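Local coordinates for rhamnose ABC transporter, rhamnose-binding protein (Actinomyces odontolyticus ATCC 17982, PDB 5BQ3) that probably binds a sugar, likely rhamnose, as the extracytoplasmic solute-binding component of an ABC transporter, at residues G288-A300 with E305-G317. Sequence-based numbering, arbitrary orientation.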
loop_
_atom_site.group_PDB
_atom_site.type_symbol
_atom_site.label_atom_id
_atom_site.label_comp_id
_atom_site.label_asym_id
_atom_site.label_seq_id
_atom_site.Cartn_x
_atom_site.Cartn_y
_atom_site.Cartn_z
ATOM N N GLY A 288 25.863 -4.549 -8.531
ATOM C CA GLY A 288 26.672 -3.340 -8.626
ATOM C C GLY A 288 26.213 -2.369 -9.697
ATOM O O GLY A 288 26.943 -1.431 -10.027
ATOM N N ALA A 289 24.995 -2.587 -10.246
ATOM C CA ALA A 289 24.388 -1.753 -11.287
ATOM C C ALA A 289 24.031 -0.365 -10.752
ATOM O O ALA A 289 24.124 0.617 -11.491
ATOM C CB ALA A 289 23.146 -2.434 -11.842
ATOM N N ILE A 290 23.622 -0.289 -9.471
ATOM C CA ILE A 290 23.255 0.950 -8.776
ATOM C C ILE A 290 23.895 0.972 -7.382
ATOM O O ILE A 290 24.035 -0.076 -6.746
ATOM C CB ILE A 290 21.714 1.178 -8.697
ATOM C CG1 ILE A 290 20.967 -0.056 -8.143
ATOM C CG2 ILE A 290 21.149 1.630 -10.045
ATOM C CD1 ILE A 290 19.659 0.222 -7.423
ATOM N N LYS A 291 24.273 2.170 -6.918
ATOM C CA LYS A 291 24.876 2.387 -5.600
ATOM C C LYS A 291 23.787 2.630 -4.544
ATOM O O LYS A 291 24.036 2.468 -3.346
ATOM C CB LYS A 291 25.859 3.575 -5.642
ATOM C CG LYS A 291 27.077 3.356 -6.536
ATOM C CD LYS A 291 27.764 4.671 -6.863
ATOM C CE LYS A 291 28.891 4.508 -7.851
ATOM N NZ LYS A 291 29.490 5.818 -8.222
ATOM N N GLY A 292 22.596 3.003 -5.008
ATOM C CA GLY A 292 21.440 3.307 -4.169
ATOM C C GLY A 292 21.269 4.794 -3.936
ATOM O O GLY A 292 20.645 5.201 -2.951
ATOM N N GLU A 293 21.822 5.611 -4.851
ATOM C CA GLU A 293 21.791 7.071 -4.803
ATOM C C GLU A 293 20.544 7.639 -5.487
ATOM O O GLU A 293 19.958 6.990 -6.357
ATOM C CB GLU A 293 23.055 7.649 -5.459
ATOM C CG GLU A 293 24.303 7.518 -4.599
ATOM C CD GLU A 293 25.633 7.614 -5.323
ATOM O OE1 GLU A 293 25.697 8.254 -6.399
ATOM O OE2 GLU A 293 26.627 7.064 -4.793
ATOM N N VAL A 294 20.156 8.866 -5.093
ATOM C CA VAL A 294 18.997 9.596 -5.616
ATOM C C VAL A 294 19.284 10.000 -7.071
ATOM O O VAL A 294 20.309 10.627 -7.349
ATOM C CB VAL A 294 18.643 10.822 -4.720
ATOM C CG1 VAL A 294 17.430 11.578 -5.258
ATOM C CG2 VAL A 294 18.412 10.401 -3.266
ATOM N N GLY A 295 18.391 9.599 -7.973
ATOM C CA GLY A 295 18.502 9.882 -9.401
ATOM C C GLY A 295 18.865 8.689 -10.265
ATOM O O GLY A 295 18.679 8.736 -11.485
ATOM N N GLU A 296 19.399 7.617 -9.644
ATOM C CA GLU A 296 19.798 6.383 -10.327
ATOM C C GLU A 296 18.577 5.613 -10.844
ATOM O O GLU A 296 17.484 5.734 -10.286
ATOM C CB GLU A 296 20.633 5.482 -9.401
ATOM C CG GLU A 296 22.067 5.944 -9.206
ATOM C CD GLU A 296 22.963 4.953 -8.487
ATOM O OE1 GLU A 296 22.633 4.569 -7.342
ATOM O OE2 GLU A 296 24.011 4.580 -9.061
ATOM N N LYS A 297 18.776 4.822 -11.911
ATOM C CA LYS A 297 17.727 4.028 -12.551
ATOM C C LYS A 297 18.087 2.549 -12.614
ATOM O O LYS A 297 19.249 2.198 -12.838
ATOM C CB LYS A 297 17.446 4.544 -13.966
ATOM C CG LYS A 297 16.679 5.858 -14.009
ATOM C CD LYS A 297 16.430 6.319 -15.437
ATOM C CE LYS A 297 15.203 5.698 -16.048
ATOM N NZ LYS A 297 15.241 5.800 -17.530
ATOM N N PHE A 298 17.070 1.685 -12.447
ATOM C CA PHE A 298 17.195 0.229 -12.508
ATOM C C PHE A 298 15.992 -0.372 -13.246
ATOM O O PHE A 298 14.898 0.191 -13.190
ATOM C CB PHE A 298 17.346 -0.379 -11.095
ATOM C CG PHE A 298 16.118 -0.348 -10.210
ATOM C CD1 PHE A 298 15.810 0.779 -9.460
ATOM C CD2 PHE A 298 15.295 -1.463 -10.098
ATOM C CE1 PHE A 298 14.681 0.801 -8.640
ATOM C CE2 PHE A 298 14.161 -1.435 -9.285
ATOM C CZ PHE A 298 13.866 -0.307 -8.556
ATOM N N THR A 299 16.198 -1.509 -13.932
ATOM C CA THR A 299 15.140 -2.204 -14.666
ATOM C C THR A 299 14.436 -3.178 -13.710
ATOM O O THR A 299 15.088 -3.988 -13.048
ATOM C CB THR A 299 15.702 -2.894 -15.926
ATOM O OG1 THR A 299 16.518 -1.968 -16.644
ATOM C CG2 THR A 299 14.605 -3.414 -16.848
ATOM N N ALA A 300 13.105 -3.071 -13.630
ATOM C CA ALA A 300 12.263 -3.904 -12.776
ATOM C C ALA A 300 11.461 -4.908 -13.618
ATOM O O ALA A 300 10.229 -4.921 -13.581
ATOM C CB ALA A 300 11.340 -3.027 -11.940
ATOM N N GLU A 305 11.629 0.321 -16.315
ATOM C CA GLU A 305 12.600 1.001 -15.455
ATOM C C GLU A 305 11.931 1.825 -14.342
ATOM O O GLU A 305 10.771 2.221 -14.465
ATOM C CB GLU A 305 13.532 1.901 -16.286
ATOM C CG GLU A 305 14.607 1.129 -17.029
ATOM C CD GLU A 305 15.795 1.949 -17.486
ATOM O OE1 GLU A 305 15.601 2.885 -18.298
ATOM O OE2 GLU A 305 16.929 1.634 -17.059
ATOM N N ARG A 306 12.678 2.058 -13.244
ATOM C CA ARG A 306 12.261 2.849 -12.078
ATOM C C ARG A 306 13.407 3.747 -11.616
ATOM O O ARG A 306 14.567 3.344 -11.704
ATOM C CB ARG A 306 11.798 1.948 -10.912
ATOM C CG ARG A 306 10.494 1.178 -11.137
ATOM C CD ARG A 306 9.263 2.069 -11.256
ATOM N NE ARG A 306 8.019 1.293 -11.267
ATOM C CZ ARG A 306 7.506 0.696 -12.339
ATOM N NH1 ARG A 306 8.125 0.767 -13.510
ATOM N NH2 ARG A 306 6.372 0.017 -12.246
ATOM N N THR A 307 13.085 4.949 -11.115
ATOM C CA THR A 307 14.071 5.917 -10.624
ATOM C C THR A 307 14.032 5.976 -9.087
ATOM O O THR A 307 12.952 5.945 -8.491
ATOM C CB THR A 307 13.828 7.307 -11.264
ATOM O OG1 THR A 307 13.875 7.183 -12.682
ATOM C CG2 THR A 307 14.858 8.354 -10.842
ATOM N N ILE A 308 15.221 6.069 -8.461
ATOM C CA ILE A 308 15.371 6.213 -7.013
ATOM C C ILE A 308 15.158 7.698 -6.697
ATOM O O ILE A 308 15.927 8.547 -7.157
ATOM C CB ILE A 308 16.742 5.668 -6.506
ATOM C CG1 ILE A 308 16.909 4.171 -6.843
ATOM C CG2 ILE A 308 16.919 5.919 -5.001
ATOM C CD1 ILE A 308 18.326 3.714 -7.043
ATOM N N GLY A 309 14.090 7.988 -5.965
ATOM C CA GLY A 309 13.726 9.345 -5.577
ATOM C C GLY A 309 14.358 9.784 -4.274
ATOM O O GLY A 309 15.327 9.173 -3.814
ATOM N N GLU A 310 13.807 10.853 -3.673
ATOM C CA GLU A 310 14.275 11.424 -2.406
ATOM C C GLU A 310 14.077 10.422 -1.253
ATOM O O GLU A 310 13.114 9.651 -1.259
ATOM C CB GLU A 310 13.592 12.778 -2.101
ATOM C CG GLU A 310 12.069 12.750 -2.024
ATOM C CD GLU A 310 11.338 13.049 -3.322
ATOM O OE1 GLU A 310 11.443 12.237 -4.271
ATOM O OE2 GLU A 310 10.626 14.078 -3.375
ATOM N N ASN A 311 15.026 10.432 -0.287
ATOM C CA ASN A 311 15.098 9.563 0.899
ATOM C C ASN A 311 15.215 8.073 0.474
ATOM O O ASN A 311 14.655 7.188 1.132
ATOM C CB ASN A 311 13.903 9.810 1.854
ATOM C CG ASN A 311 14.099 9.305 3.265
ATOM O OD1 ASN A 311 15.069 9.650 3.954
ATOM N ND2 ASN A 311 13.160 8.495 3.736
ATOM N N LYS A 312 15.965 7.814 -0.633
ATOM C CA LYS A 312 16.227 6.495 -1.240
ATOM C C LYS A 312 14.919 5.688 -1.436
ATOM O O LYS A 312 14.880 4.487 -1.158
ATOM C CB LYS A 312 17.240 5.698 -0.390
ATOM C CG LYS A 312 18.625 6.318 -0.301
ATOM C CD LYS A 312 19.484 5.560 0.692
ATOM C CE LYS A 312 20.867 6.138 0.800
ATOM N NZ LYS A 312 21.698 5.356 1.746
ATOM N N THR A 313 13.848 6.364 -1.905
ATOM C CA THR A 313 12.524 5.765 -2.088
ATOM C C THR A 313 12.192 5.567 -3.575
ATOM O O THR A 313 12.364 6.480 -4.379
ATOM C CB THR A 313 11.451 6.619 -1.370
ATOM O OG1 THR A 313 11.821 6.774 -0.001
ATOM C CG2 THR A 313 10.049 6.008 -1.441
ATOM N N VAL A 314 11.681 4.367 -3.907
ATOM C CA VAL A 314 11.233 3.953 -5.243
ATOM C C VAL A 314 9.714 3.720 -5.176
ATOM O O VAL A 314 9.253 2.985 -4.303
ATOM C CB VAL A 314 11.991 2.691 -5.753
ATOM C CG1 VAL A 314 11.522 2.284 -7.148
ATOM C CG2 VAL A 314 13.506 2.896 -5.730
ATOM N N VAL A 315 8.941 4.356 -6.072
ATOM C CA VAL A 315 7.482 4.198 -6.114
ATOM C C VAL A 315 7.138 3.200 -7.234
ATOM O O VAL A 315 7.596 3.362 -8.368
ATOM C CB VAL A 315 6.728 5.555 -6.263
ATOM C CG1 VAL A 315 5.217 5.355 -6.327
ATOM C CG2 VAL A 315 7.081 6.514 -5.131
ATOM N N VAL A 316 6.341 2.163 -6.898
ATOM C CA VAL A 316 5.893 1.107 -7.820
ATOM C C VAL A 316 5.036 1.730 -8.946
ATOM O O VAL A 316 5.265 1.431 -10.118
ATOM C CB VAL A 316 5.146 -0.044 -7.081
ATOM C CG1 VAL A 316 4.649 -1.109 -8.057
ATOM C CG2 VAL A 316 6.032 -0.681 -6.017
ATOM N N GLY A 317 4.095 2.602 -8.582
ATOM C CA GLY A 317 3.237 3.279 -9.547
ATOM C C GLY A 317 2.031 3.970 -8.949
ATOM O O GLY A 317 1.951 4.149 -7.730
HETATM O O HOH W 1 21.845 3.244 -0.762
#
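Phe298 and Arg306 form an antiparallel hydrogen-bonded pair (Phe298 N to Arg306 O 3.1 Å, Arg306 N to Phe298 O 2.9 Å). On the tightly packed face, Arg306 CB makes a CH-pi contact over the Phe298 ring, 4.2 Å from its centroid and 28° off the normal. Val314 CG1 meets the ring edge, 3.8 Å from Phe298 CZ, and Ala281 of helix 271-287 touches it too. A chi1 of 71°, CG between backbone N and carbonyl carbon, brings the ring toward Val314. Beyond the strand pairs, by the type II turn Glu293 to Glu296, Ile308 CD1 lies 3.8 Å from Ile290 CD1, and Ile308 N donates to Glu296 O at 170°. Glu296 OE1 accepts from Gly292 N and Glu293 N, both at 2.8 Å; an alanine here would probably leave these amides without their shared acceptor and the 291-293 loop freer to move. The opposite face is looser: Lys297, Glu305 and Thr307 are exposed, Ser20 covers part of it at Thr299, Thr299 OG1 stands 3.6 Å from Glu305 OE2, and Lys297 NZ bridges to Glu305 OE1 (3.0 Å) from above the carboxylate plane. Through edge strand 313-315 of the six-stranded parallel sheet, the hairpin joins one lobe of a periplasmic-binding-protein fold.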